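Local atomic coordinates of HIAXHD3 (Humicola insolens, PDB entry 3ZXK), a protein that probably removes arabinofuranose side chains from arabinoxylan as a family 43 glycoside hydrolase, and has had its active site engineered to add endo-xylanase activity. Residues A[94-98]-A[111-117]; A[25-30]-A[121-125]; A[38-44]-A[57-63]; A[135-141]-A[172-178]; A[85-91]-A[143-148]. One frame throughout, in Å; residues are numbered along the deposited sequence.

Interaction 1: A[94-98]-A[111-117]; sequences NDRFY and TSPGGNA
The Tyr98 ring carries the methyl group of Thr111 over one face: Thr111 CG2 stands 4.1 Å from the centroid of the Tyr98 ring and 23° off its normal, displaced toward the CD2 rim, a CH-pi contact. The hydroxyl of the same threonine is bonded to Thr134; in one of two modelled conformers of Arg96, NH1 also lies 3.1 Å from Thr111 OG1, a bond that holds for that copy only. These side chains share one face of the antiparallel hairpin of strands 96-103 and 106-113, the middle of a four-stranded blade in the five-bladed propeller of family 43. Phe97 and Ser112, on the other face, form a hydrogen-bonded pair, with Phe97 N 2.8 Å from Ser112 O and Ser112 N 3.1 Å from Phe97 O. Where the hairpin opens, Asp95 and Arg96 make a G1 bulge opposite Arg91. Asp95 OD2 accepts Asn116 N at 2.6 Å, on the syn side but 33° out of the carboxylate plane, while OD1 takes a weak bond from Ala117 N at 3.3 Å and is also hydrogen-bonded to Tyr90 OH. With an alanine in place of Asp95, the Asn116 and Ala117 amides would probably lose their common acceptor and the turn would be freer to shift. Gly114 N binds Asp95 O at 2.8 Å, and a side chain on Gly114 would run into Asp95 OD1.

Interaction 2: A[25-30]-A[121-125]; sequences VGSVFY and NGEVP
Val25 to Val28 form a type II' beta turn, closed by Val25 N to Val28 O at 2.8 Å and Val28 N to Val25 O at 3.0 Å, and the 121-125 loop lies against it. This is a hairpin tip of one propeller blade, between strands 21-25 and 28-32, meeting a loop of the next blade. Ser27 N reaches Asn121 O at 2.9 Å. Gly122 CA comes within 3.2 Å of Val25 O, so close that a CB there would overlap this oxygen. Val28 puts CG2 against Gly122 C at 3.7 Å, and its CG1 lies over one face of the Tyr30 ring. The Glu123 carboxylate is held by a salt bridge to Lys46 and a hydrogen bond to Tyr48. Tyr30, its CG beside the backbone N (chi1 -69°), extends its hydroxyl to Gly122 O, donating a 2.6 Å bond that meets the carbonyl almost end-on (162°). A water completes the junction, donating to Tyr30 OH and accepting from Val124 N, each at 2.9 Å.

Interaction 3: A[38-44]-A[57-63]; sequences YSPGAPV and THSVPRL
Two prolines sandwich the imidazole of His58, one of which, Pro40, follows a cis peptide bond. Pro40 CG lies 3.8 Å from the centroid of the His58 ring, 9° off the normal; on the opposite face Pro43 CB is 4.2 Å from the same centroid and nearer the rim, both CH-pi contacts. The first torsion of His58 (chi1 -78°) sets CG beside its backbone N, standing the ring between them, with Gly41 O near its plane at the edge. The hairpin of strands 41-47 and 54-58 runs into a classic beta bulge, Ser59 and Val60 both facing Gly41. Gly41 N to Val60 O (2.9 Å), Val60 N to Gly41 O (3.1 Å) and a nearly straight Ser59 N to Ala42 O bond (2.9 Å, 173°) fix the backbone. On the other face Thr57 CG2 lies alongside Val44 CB at 3.6 Å. One water donates to Ser39 OG, which Asn338 also bonds, and to Pro61 O. Strand 38-39 joins the sheet of strand 334-336, so the contact sits where the propeller meets the C-terminal concanavalin-like domain. Glu331 bonds His58 ND1 and Glu334 bonds NE2; two carboxylates would probably favour a charged imidazolium, held across the domain boundary.

Interaction 4: A[135-141]-A[172-178]; sequences ATIDNCY and GTRQVRV
This is a side-chain contact, partly polar and partly apolar, between the last strands of two successive propeller blades, 132-137 with the loop after it and 175-183. Its polar centre is Gln175 OE1, which accepts two hydrogen bonds, both in its carbonyl plane and on lone pairs. Asn139 ND2 gives the first, 2.9 Å from Gln175 OE1 and nearly straight (169°), with the two amide planes 75° apart. Tyr141 OH gives the second at 2.7 Å, its ring only 26° from the Gln175 amide plane. The glutamine reaches both because its chain is extended, CG anti to the backbone N. A leucine in its place would probably leave the Asn139 amide and the Tyr141 hydroxyl without their shared acceptor. Farther along, Ala135 CB touches Thr173 CB at 3.6 Å and Ile137 CG1 lies 3.5 Å from Thr173 O, while a water donates to Thr136 O and Thr173 O. Around this seam, Tyr141 packs on strands 154-158 and 163-168, and the Cys140 disulfide to Cys102 ties the loop to strand 96-103.

Interaction 5: A[85-91]-A[143-148]; sequences ASTLRYR and DAGLLI
Direct hydrogen bonding between 85-91 and 143-148 is a single bond: Leu146 N donates to Thr87 OG1 at 2.9 Å, almost straight at 172°. Thr87 holds OG1 anti to its backbone N (chi1 -173°), carrying the hydroxyl to Leu146; Glu21 bonds it too. One water donates to Ala85 O and accepts from Asp143 N, a second accepts from Ala85 N and donates to Asp143 OD1, and a third accepts from Arg89 NH1 and Ile148 N. Arg89, bent at chi2, lays one face of its guanidinium over Leu146 O, with CZ 3.1 Å from that oxygen, a charge-to-carbonyl approach and not a hydrogen bond, while Glu21 takes NH2 in a salt bridge. Apolar contacts put Arg89 CB 3.7 Å from Leu146 CD2 and Ile148 CD1 3.7 Å from Arg91 CB. Strands 87-91 and 145-148 run nearly parallel, 16° apart with axes 6.0 Å from each other, as first strands of successive propeller blades. The Asp143 side chain is about 6 Å from a bound xylose, next to Tyr142 of the glycan pocket. The blades are thus joined by side chains and water, without a backbone ladder, and the Leu146 carbonyl probably gains from the arginine charge above it.

How the interactions relate
All five contacts lie within the family 43 propeller. Along the chain, interaction 3 closes before interactions 1 and 5 open, while interaction 2 spans both 3 and 1; interaction 5 encloses 1 and alternates with 4. Interactions 1, 4 and 5 share the blade of strands 87-91 to 132-137: interaction 1 is its hairpin, and 5 and 4 join its first and last strands to the next blade, their centres 13 Å apart. Interactions 2 and 3 share the preceding blade and touch through Tyr30 and Val44. Interaction 1 meets 2, centres 11 Å apart, where Ala117 O probably accepts Gly122 N. Three consecutive blades are thereby connected, with interaction 3 reaching the C-terminal domain and 5 lying close to the bound sugar.

Interaction 1: A[94-98]-A[111-117]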
# COMPACT_ATOMS: atom_id res chain seq x y z
N ASN A 94 11.54 -8.89 23.66
CA ASN A 94 10.58 -9.99 23.63
C ASN A 94 10.33 -10.55 22.23
O ASN A 94 9.33 -11.23 22.02
CB ASN A 94 9.25 -9.58 24.31
CG ASN A 94 8.58 -8.44 23.59
OD1 ASN A 94 9.14 -7.86 22.66
ND2 ASN A 94 7.36 -8.14 23.99
N ASP A 95 11.26 -10.32 21.29
CA ASP A 95 11.13 -10.84 19.92
C ASP A 95 9.73 -10.64 19.32
O ASP A 95 9.09 -11.58 18.82
CB ASP A 95 11.52 -12.34 19.91
CG ASP A 95 11.42 -12.99 18.52
OD1 ASP A 95 11.70 -12.34 17.48
OD2 ASP A 95 11.04 -14.17 18.47
N ARG A 96 9.26 -9.40 19.35
CA ARG A 96 7.91 -9.06 18.95
C ARG A 96 7.89 -7.80 18.09
O ARG A 96 8.53 -6.78 18.43
CB ARG A 96 7.03 -8.88 20.20
CG ARG A 96 5.58 -8.53 19.92
CD ARG A 96 4.72 -8.75 21.17
NE ARG A 96 4.78 -10.14 21.61
CZ ARG A 96 3.99 -11.12 21.19
NH1 ARG A 96 3.01 -10.90 20.31
NH2 ARG A 96 4.17 -12.34 21.68
N PHE A 97 7.15 -7.85 16.99
CA PHE A 97 6.88 -6.64 16.19
C PHE A 97 5.64 -5.91 16.70
O PHE A 97 4.62 -6.54 17.02
CB PHE A 97 6.64 -7.02 14.73
CG PHE A 97 7.88 -7.48 13.98
CD1 PHE A 97 8.27 -8.83 14.01
CD2 PHE A 97 8.61 -6.59 13.19
CE1 PHE A 97 9.39 -9.26 13.31
CE2 PHE A 97 9.75 -7.03 12.48
CZ PHE A 97 10.13 -8.36 12.54
N TYR A 98 5.75 -4.58 16.80
CA TYR A 98 4.65 -3.74 17.24
C TYR A 98 4.23 -2.77 16.13
O TYR A 98 5.02 -1.90 15.72
CB TYR A 98 5.01 -2.89 18.46
CG TYR A 98 5.25 -3.63 19.76
CD1 TYR A 98 6.32 -4.52 19.90
CD2 TYR A 98 4.41 -3.43 20.85
CE1 TYR A 98 6.54 -5.21 21.10
CE2 TYR A 98 4.64 -4.10 22.06
CZ TYR A 98 5.69 -5.01 22.17
OH TYR A 98 5.93 -5.64 23.37
N THR A 111 0.33 -6.91 17.14
CA THR A 111 1.69 -7.43 17.31
C THR A 111 1.84 -8.82 16.73
O THR A 111 0.87 -9.54 16.58
CB THR A 111 2.15 -7.49 18.79
OG1 THR A 111 1.30 -8.39 19.50
CG2 THR A 111 2.09 -6.09 19.46
N SER A 112 3.07 -9.20 16.41
CA SER A 112 3.40 -10.55 15.98
C SER A 112 4.73 -10.97 16.58
O SER A 112 5.64 -10.17 16.66
CB SER A 112 3.52 -10.61 14.44
OG SER A 112 3.99 -11.90 14.02
N PRO A 113 4.86 -12.27 16.92
CA PRO A 113 6.21 -12.74 17.26
C PRO A 113 7.14 -12.66 16.04
O PRO A 113 6.66 -12.57 14.90
CB PRO A 113 5.95 -14.21 17.65
CG PRO A 113 4.78 -14.61 16.83
CD PRO A 113 3.89 -13.38 16.88
N GLY A 114 8.45 -12.66 16.28
CA GLY A 114 9.45 -12.55 15.22
C GLY A 114 10.22 -13.80 14.88
O GLY A 114 11.19 -13.74 14.12
N GLY A 115 9.79 -14.95 15.40
CA GLY A 115 10.46 -16.22 15.08
C GLY A 115 11.93 -16.22 15.48
O GLY A 115 12.75 -16.91 14.85
N ASN A 116 12.27 -15.46 16.52
CA ASN A 116 13.67 -15.35 17.00
C ASN A 116 14.55 -14.60 15.99
O ASN A 116 15.73 -14.93 15.79
CB ASN A 116 14.26 -16.74 17.36
CG ASN A 116 15.44 -16.67 18.32
OD1 ASN A 116 15.56 -15.74 19.09
ND2 ASN A 116 16.30 -17.68 18.27
N ALA A 117 13.98 -13.57 15.37
CA ALA A 117 14.70 -12.79 14.37
C ALA A 117 16.02 -12.20 14.87
O ALA A 117 17.00 -12.22 14.14
CB ALA A 117 13.80 -11.70 13.83

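Interaction 2: A[25-30]-A[121-125]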
# COMPACT_ATOMS: atom_id res chain seq x y z
N VAL A 25 16.71 -4.92 11.09
CA VAL A 25 17.05 -5.93 12.12
C VAL A 25 18.15 -6.78 11.54
O VAL A 25 17.92 -7.53 10.59
CB VAL A 25 15.84 -6.82 12.46
CG1 VAL A 25 16.20 -7.75 13.62
CG2 VAL A 25 14.61 -5.97 12.79
N GLY A 26 19.35 -6.67 12.10
CA GLY A 26 20.47 -7.46 11.58
C GLY A 26 20.73 -7.17 10.12
O GLY A 26 21.03 -6.03 9.76
N SER A 27 20.66 -8.22 9.28
CA SER A 27 20.89 -8.12 7.84
C SER A 27 19.65 -7.73 7.01
O SER A 27 19.73 -7.59 5.79
CB SER A 27 21.47 -9.45 7.34
OG SER A 27 22.68 -9.69 8.00
N VAL A 28 18.51 -7.54 7.66
CA VAL A 28 17.25 -7.37 6.95
C VAL A 28 16.63 -6.01 7.20
O VAL A 28 16.57 -5.55 8.35
CB VAL A 28 16.22 -8.47 7.34
CG1 VAL A 28 14.95 -8.27 6.52
CG2 VAL A 28 16.80 -9.86 7.13
N PHE A 29 16.18 -5.37 6.13
CA PHE A 29 15.41 -4.12 6.25
C PHE A 29 13.94 -4.44 6.10
O PHE A 29 13.54 -5.25 5.24
CB PHE A 29 15.78 -3.14 5.15
CG PHE A 29 17.23 -2.77 5.11
CD1 PHE A 29 17.71 -1.70 5.90
CD2 PHE A 29 18.13 -3.44 4.27
CE1 PHE A 29 19.05 -1.32 5.86
CE2 PHE A 29 19.49 -3.05 4.24
CZ PHE A 29 19.94 -2.00 5.04
N TYR A 30 13.12 -3.77 6.89
CA TYR A 30 11.66 -3.90 6.85
C TYR A 30 11.02 -2.56 6.57
O TYR A 30 11.54 -1.53 6.99
CB TYR A 30 11.12 -4.49 8.16
CG TYR A 30 11.49 -5.93 8.34
CD1 TYR A 30 10.84 -6.94 7.63
CD2 TYR A 30 12.53 -6.29 9.20
CE1 TYR A 30 11.20 -8.26 7.78
CE2 TYR A 30 12.90 -7.62 9.37
CZ TYR A 30 12.22 -8.58 8.67
OH TYR A 30 12.57 -9.89 8.79
N ASN A 121 19.96 -13.03 12.33
CA ASN A 121 20.32 -11.89 11.46
C ASN A 121 19.11 -11.21 10.84
O ASN A 121 19.18 -10.67 9.73
CB ASN A 121 21.29 -12.33 10.37
CG ASN A 121 22.50 -13.03 10.94
OD1 ASN A 121 22.75 -14.18 10.60
ND2 ASN A 121 23.22 -12.36 11.82
N GLY A 122 18.00 -11.25 11.58
CA GLY A 122 16.81 -10.48 11.24
C GLY A 122 15.77 -11.20 10.40
O GLY A 122 14.74 -10.63 10.10
N GLU A 123 16.04 -12.45 10.04
CA GLU A 123 15.10 -13.27 9.26
C GLU A 123 13.90 -13.70 10.11
O GLU A 123 14.08 -14.14 11.23
CB GLU A 123 15.80 -14.56 8.80
CG GLU A 123 17.01 -14.30 7.94
CD GLU A 123 16.64 -14.02 6.51
OE1 GLU A 123 15.42 -14.04 6.21
OE2 GLU A 123 17.55 -13.77 5.70
N VAL A 124 12.70 -13.58 9.56
CA VAL A 124 11.52 -14.15 10.19
C VAL A 124 11.02 -15.28 9.28
O VAL A 124 10.74 -15.05 8.08
CB VAL A 124 10.41 -13.09 10.33
CG1 VAL A 124 9.15 -13.69 10.96
CG2 VAL A 124 10.89 -11.88 11.11
N PRO A 125 10.92 -16.52 9.81
CA PRO A 125 10.39 -17.57 8.93
C PRO A 125 8.96 -17.23 8.50
O PRO A 125 8.22 -16.65 9.30
CB PRO A 125 10.39 -18.82 9.82
CG PRO A 125 11.26 -18.49 10.99
CD PRO A 125 11.12 -17.00 11.19
O HOH W 1 12.09 -12.16 7.07

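Interaction 3: A[38-44]-A[57-63]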
# COMPACT_ATOMS: atom_id res chain seq x y z
N TYR A 38 -8.25 -0.90 2.41
CA TYR A 38 -7.87 -2.19 1.79
C TYR A 38 -7.52 -3.22 2.87
O TYR A 38 -7.01 -2.88 3.92
CB TYR A 38 -6.75 -1.97 0.77
CG TYR A 38 -7.28 -1.15 -0.43
CD1 TYR A 38 -7.89 -1.77 -1.50
CD2 TYR A 38 -7.17 0.26 -0.47
CE1 TYR A 38 -8.38 -1.04 -2.59
CE2 TYR A 38 -7.65 1.00 -1.54
CZ TYR A 38 -8.25 0.35 -2.61
OH TYR A 38 -8.75 1.07 -3.70
N SER A 39 -7.91 -4.46 2.66
CA SER A 39 -7.87 -5.48 3.71
C SER A 39 -7.32 -6.79 3.14
O SER A 39 -7.90 -7.34 2.20
CB SER A 39 -9.30 -5.72 4.20
OG SER A 39 -9.32 -6.76 5.19
N PRO A 40 -6.24 -7.36 3.71
CA PRO A 40 -5.53 -6.99 4.91
C PRO A 40 -4.84 -5.65 4.75
O PRO A 40 -4.55 -5.20 3.64
CB PRO A 40 -4.49 -8.13 5.08
CG PRO A 40 -4.32 -8.68 3.72
CD PRO A 40 -5.68 -8.58 3.10
N GLY A 41 -4.53 -5.04 5.89
CA GLY A 41 -3.90 -3.74 5.90
C GLY A 41 -2.47 -3.77 6.40
O GLY A 41 -2.03 -4.76 7.00
N ALA A 42 -1.77 -2.66 6.16
CA ALA A 42 -0.42 -2.41 6.69
C ALA A 42 0.60 -3.45 6.24
O ALA A 42 1.15 -4.19 7.07
CB ALA A 42 -0.41 -2.25 8.22
N PRO A 43 0.87 -3.50 4.94
CA PRO A 43 1.86 -4.46 4.43
C PRO A 43 3.23 -4.21 5.04
O PRO A 43 3.56 -3.06 5.41
CB PRO A 43 1.95 -4.14 2.94
CG PRO A 43 1.05 -3.01 2.68
CD PRO A 43 0.35 -2.59 3.90
N VAL A 44 3.99 -5.29 5.13
CA VAL A 44 5.41 -5.26 5.48
C VAL A 44 6.19 -5.83 4.29
O VAL A 44 5.88 -6.94 3.82
CB VAL A 44 5.74 -6.10 6.73
CG1 VAL A 44 7.21 -6.00 7.10
CG2 VAL A 44 4.91 -5.63 7.93
N THR A 57 4.36 -9.93 4.73
CA THR A 57 3.24 -10.07 5.67
C THR A 57 2.39 -8.80 5.67
O THR A 57 2.75 -7.81 5.02
CB THR A 57 3.73 -10.45 7.12
OG1 THR A 57 2.62 -10.86 7.94
CG2 THR A 57 4.47 -9.30 7.81
N HIS A 58 1.27 -8.82 6.38
CA HIS A 58 0.50 -7.60 6.64
C HIS A 58 0.24 -7.55 8.13
O HIS A 58 -0.11 -8.56 8.73
CB HIS A 58 -0.86 -7.63 5.98
CG HIS A 58 -0.86 -7.33 4.49
ND1 HIS A 58 -0.41 -8.21 3.56
CD2 HIS A 58 -1.27 -6.20 3.80
CE1 HIS A 58 -0.60 -7.69 2.33
NE2 HIS A 58 -1.11 -6.46 2.47
N SER A 59 0.38 -6.38 8.73
CA SER A 59 0.20 -6.26 10.21
C SER A 59 -1.25 -6.33 10.68
O SER A 59 -1.49 -6.61 11.85
CB SER A 59 0.81 -4.94 10.70
OG SER A 59 2.20 -4.96 10.52
N VAL A 60 -2.20 -6.04 9.77
CA VAL A 60 -3.62 -6.05 10.16
C VAL A 60 -4.36 -7.04 9.25
O VAL A 60 -4.90 -6.67 8.20
CB VAL A 60 -4.20 -4.62 10.14
CG1 VAL A 60 -5.64 -4.62 10.67
CG2 VAL A 60 -3.37 -3.68 10.99
N PRO A 61 -4.39 -8.32 9.63
CA PRO A 61 -4.95 -9.31 8.71
C PRO A 61 -6.42 -9.10 8.37
O PRO A 61 -6.84 -9.53 7.29
CB PRO A 61 -4.71 -10.65 9.42
CG PRO A 61 -4.25 -10.32 10.82
CD PRO A 61 -3.63 -8.95 10.73
N ARG A 62 -7.19 -8.50 9.27
CA ARG A 62 -8.57 -8.09 8.94
C ARG A 62 -8.78 -6.81 9.72
O ARG A 62 -8.40 -6.75 10.89
CB ARG A 62 -9.58 -9.15 9.37
CG ARG A 62 -11.02 -8.78 9.08
CD ARG A 62 -11.94 -9.95 9.39
NE ARG A 62 -13.34 -9.60 9.13
CZ ARG A 62 -13.96 -9.79 7.97
NH1 ARG A 62 -13.31 -10.37 6.95
NH2 ARG A 62 -15.23 -9.40 7.83
N LEU A 63 -9.37 -5.80 9.09
CA LEU A 63 -9.50 -4.49 9.71
C LEU A 63 -10.51 -4.60 10.83
O LEU A 63 -11.61 -5.06 10.62
CB LEU A 63 -9.93 -3.45 8.66
CG LEU A 63 -9.08 -3.46 7.36
CD1 LEU A 63 -9.47 -2.30 6.45
CD2 LEU A 63 -7.58 -3.36 7.67
O HOH W 2 -8.75 -9.53 5.32
O HOH W 3 3.13 -3.00 8.72

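Interaction 4: A[135-141]-A[172-178]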
# COMPACT_ATOMS: atom_id res chain seq x y z
N ALA A 135 -3.89 -4.18 21.76
CA ALA A 135 -4.43 -3.11 22.60
C ALA A 135 -5.10 -2.05 21.77
O ALA A 135 -4.92 -2.00 20.53
CB ALA A 135 -3.32 -2.50 23.48
N THR A 136 -5.90 -1.22 22.44
CA THR A 136 -6.45 -0.03 21.84
C THR A 136 -6.17 1.07 22.87
O THR A 136 -6.40 0.89 24.07
CB THR A 136 -7.98 -0.16 21.56
OG1 THR A 136 -8.24 -1.28 20.71
CG2 THR A 136 -8.54 1.12 20.92
N ILE A 137 -5.64 2.19 22.40
CA ILE A 137 -5.36 3.36 23.23
C ILE A 137 -6.36 4.46 22.84
O ILE A 137 -6.54 4.75 21.66
CB ILE A 137 -3.89 3.81 23.01
CG1 ILE A 137 -2.91 2.83 23.69
CG2 ILE A 137 -3.66 5.22 23.54
CD1 ILE A 137 -1.46 2.98 23.25
N ASP A 138 -6.99 5.10 23.83
CA ASP A 138 -8.04 6.11 23.59
C ASP A 138 -7.45 7.52 23.45
O ASP A 138 -7.89 8.48 24.11
CB ASP A 138 -9.08 6.11 24.74
CG ASP A 138 -10.01 4.89 24.73
OD1 ASP A 138 -10.20 4.26 23.66
OD2 ASP A 138 -10.58 4.56 25.81
N ASN A 139 -6.41 7.63 22.64
CA ASN A 139 -5.89 8.91 22.19
C ASN A 139 -5.58 8.68 20.73
O ASN A 139 -5.27 7.55 20.34
CB ASN A 139 -4.62 9.27 22.96
CG ASN A 139 -4.21 10.73 22.78
OD1 ASN A 139 -4.92 11.54 22.15
ND2 ASN A 139 -3.07 11.08 23.34
N CYS A 140 -5.72 9.70 19.90
CA CYS A 140 -5.40 9.52 18.50
C CYS A 140 -3.97 9.95 18.25
O CYS A 140 -3.64 11.14 18.35
CB CYS A 140 -6.34 10.24 17.54
SG CYS A 140 -5.79 9.93 15.83
N TYR A 141 -3.12 8.98 17.94
CA TYR A 141 -1.76 9.28 17.58
C TYR A 141 -1.71 9.45 16.07
O TYR A 141 -1.20 8.58 15.36
CB TYR A 141 -0.84 8.16 18.03
CG TYR A 141 -0.77 7.95 19.53
CD1 TYR A 141 -1.03 9.01 20.44
CD2 TYR A 141 -0.40 6.72 20.05
CE1 TYR A 141 -0.92 8.80 21.81
CE2 TYR A 141 -0.29 6.51 21.41
CZ TYR A 141 -0.57 7.55 22.29
OH TYR A 141 -0.47 7.29 23.64
N GLY A 172 3.62 -1.63 26.28
CA GLY A 172 3.23 -0.92 25.08
C GLY A 172 1.73 -0.74 24.91
O GLY A 172 1.27 -0.29 23.86
N THR A 173 0.95 -1.13 25.93
CA THR A 173 -0.52 -1.17 25.74
C THR A 173 -1.28 0.04 26.24
O THR A 173 -2.46 0.17 25.92
CB THR A 173 -1.17 -2.43 26.34
OG1 THR A 173 -1.03 -2.36 27.77
CG2 THR A 173 -0.50 -3.70 25.79
N ARG A 174 -0.64 0.92 27.01
CA ARG A 174 -1.29 2.06 27.61
C ARG A 174 -0.42 3.31 27.45
O ARG A 174 0.81 3.23 27.43
CB ARG A 174 -1.48 1.83 29.11
CG ARG A 174 -2.44 0.69 29.46
CD ARG A 174 -2.54 0.49 30.97
NE ARG A 174 -1.24 0.31 31.64
CZ ARG A 174 -0.63 1.25 32.37
NH1 ARG A 174 -1.17 2.46 32.54
NH2 ARG A 174 0.54 0.99 32.93
N GLN A 175 -1.07 4.46 27.41
CA GLN A 175 -0.32 5.71 27.51
C GLN A 175 -0.01 6.02 28.97
O GLN A 175 -0.92 5.99 29.82
CB GLN A 175 -1.18 6.80 26.92
CG GLN A 175 -0.58 8.18 26.95
CD GLN A 175 -1.50 9.18 26.29
OE1 GLN A 175 -1.65 9.20 25.07
NE2 GLN A 175 -2.16 9.98 27.11
N VAL A 176 1.24 6.37 29.27
CA VAL A 176 1.64 6.71 30.65
C VAL A 176 1.72 8.23 30.82
O VAL A 176 1.34 8.79 31.87
CB VAL A 176 2.98 6.01 31.05
CG1 VAL A 176 3.73 6.76 32.16
CG2 VAL A 176 2.72 4.56 31.44
N ARG A 177 2.20 8.91 29.79
CA ARG A 177 2.45 10.35 29.86
C ARG A 177 2.46 10.93 28.44
O ARG A 177 2.85 10.22 27.51
CB ARG A 177 3.82 10.58 30.51
CG ARG A 177 4.25 12.02 30.51
CD ARG A 177 5.58 12.22 31.21
NE ARG A 177 6.10 13.54 30.86
CZ ARG A 177 7.32 13.97 31.16
NH1 ARG A 177 8.18 13.21 31.83
NH2 ARG A 177 7.69 15.19 30.78
N VAL A 178 2.01 12.18 28.27
CA VAL A 178 2.21 12.91 27.00
C VAL A 178 2.85 14.27 27.25
O VAL A 178 2.43 15.00 28.17
CB VAL A 178 0.92 13.11 26.16
CG1 VAL A 178 1.24 13.81 24.83
CG2 VAL A 178 0.27 11.78 25.85
O HOH W 4 -4.89 1.26 26.41

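Interaction 5: A[85-91]-A[143-148]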
# COMPACT_ATOMS: atom_id res chain seq x y z
N ALA A 85 -1.02 7.22 7.90
CA ALA A 85 0.36 7.01 8.32
C ALA A 85 0.42 6.38 9.70
O ALA A 85 -0.19 6.92 10.66
CB ALA A 85 1.15 8.31 8.28
N SER A 86 1.12 5.26 9.78
CA SER A 86 1.21 4.46 11.00
C SER A 86 2.66 4.08 11.30
O SER A 86 3.58 4.73 10.78
CB SER A 86 0.29 3.25 10.86
OG SER A 86 -1.02 3.71 10.52
N THR A 87 2.90 3.12 12.17
CA THR A 87 4.29 2.89 12.57
C THR A 87 4.50 1.44 12.99
O THR A 87 3.58 0.80 13.49
CB THR A 87 4.70 3.88 13.69
OG1 THR A 87 6.10 3.74 13.94
CG2 THR A 87 3.94 3.64 14.99
N LEU A 88 5.73 0.96 12.80
CA LEU A 88 6.12 -0.42 13.09
C LEU A 88 7.55 -0.43 13.57
O LEU A 88 8.40 0.24 12.98
CB LEU A 88 6.07 -1.27 11.83
CG LEU A 88 6.47 -2.75 11.93
CD1 LEU A 88 5.38 -3.47 12.71
CD2 LEU A 88 6.59 -3.38 10.56
N ARG A 89 7.83 -1.22 14.61
CA ARG A 89 9.23 -1.48 15.06
C ARG A 89 9.33 -2.88 15.61
O ARG A 89 8.34 -3.46 16.01
CB ARG A 89 9.74 -0.47 16.12
CG ARG A 89 9.85 1.00 15.67
CD ARG A 89 11.06 1.21 14.76
NE ARG A 89 11.06 2.50 14.07
CZ ARG A 89 11.70 3.60 14.47
NH1 ARG A 89 12.43 3.66 15.60
NH2 ARG A 89 11.60 4.69 13.72
N TYR A 90 10.54 -3.41 15.63
CA TYR A 90 10.78 -4.72 16.22
C TYR A 90 11.42 -4.57 17.60
O TYR A 90 12.45 -3.88 17.75
CB TYR A 90 11.74 -5.48 15.31
CG TYR A 90 12.18 -6.81 15.86
CD1 TYR A 90 11.29 -7.87 16.01
CD2 TYR A 90 13.51 -7.00 16.20
CE1 TYR A 90 11.72 -9.11 16.50
CE2 TYR A 90 13.96 -8.21 16.71
CZ TYR A 90 13.06 -9.27 16.84
OH TYR A 90 13.54 -10.48 17.33
N ARG A 91 10.82 -5.21 18.59
CA ARG A 91 11.30 -5.13 19.96
C ARG A 91 12.16 -6.35 20.22
O ARG A 91 11.65 -7.47 20.27
CB ARG A 91 10.12 -5.10 20.93
CG ARG A 91 10.50 -4.55 22.29
CD ARG A 91 9.29 -4.47 23.20
NE ARG A 91 9.60 -3.65 24.37
CZ ARG A 91 8.72 -3.35 25.33
NH1 ARG A 91 7.47 -3.84 25.29
NH2 ARG A 91 9.09 -2.57 26.33
N ASP A 143 -0.55 10.23 12.53
CA ASP A 143 0.80 10.19 11.97
C ASP A 143 1.86 9.80 13.03
O ASP A 143 2.81 10.53 13.36
CB ASP A 143 1.12 11.52 11.27
CG ASP A 143 0.53 11.60 9.86
OD1 ASP A 143 -0.44 10.88 9.55
OD2 ASP A 143 1.05 12.38 9.06
N ALA A 144 1.66 8.59 13.55
CA ALA A 144 2.43 8.08 14.67
C ALA A 144 3.83 7.66 14.21
O ALA A 144 3.99 7.12 13.09
CB ALA A 144 1.71 6.87 15.26
N GLY A 145 4.80 7.89 15.09
CA GLY A 145 6.17 7.38 14.92
C GLY A 145 6.68 6.79 16.22
O GLY A 145 7.00 7.53 17.18
N LEU A 146 6.79 5.45 16.23
CA LEU A 146 7.26 4.70 17.39
C LEU A 146 8.77 4.67 17.49
O LEU A 146 9.45 4.45 16.49
CB LEU A 146 6.75 3.23 17.28
CG LEU A 146 7.23 2.19 18.30
CD1 LEU A 146 6.75 2.59 19.69
CD2 LEU A 146 6.74 0.79 17.95
N LEU A 147 9.28 4.82 18.73
CA LEU A 147 10.66 4.57 19.07
C LEU A 147 10.70 3.60 20.25
O LEU A 147 10.05 3.84 21.24
CB LEU A 147 11.37 5.90 19.49
CG LEU A 147 12.72 5.68 20.21
CD1 LEU A 147 13.71 5.05 19.26
CD2 LEU A 147 13.30 6.97 20.76
N ILE A 148 11.42 2.50 20.11
CA ILE A 148 11.77 1.69 21.28
C ILE A 148 13.18 2.10 21.70
O ILE A 148 14.15 1.78 21.00
CB ILE A 148 11.66 0.19 20.95
CG1 ILE A 148 10.26 -0.10 20.34
CG2 ILE A 148 12.04 -0.68 22.16
CD1 ILE A 148 9.99 -1.54 19.96
O HOH W 5 -2.19 8.90 10.61
O HOH W 6 -1.46 10.26 7.31
O HOH W 7 12.84 1.66 17.72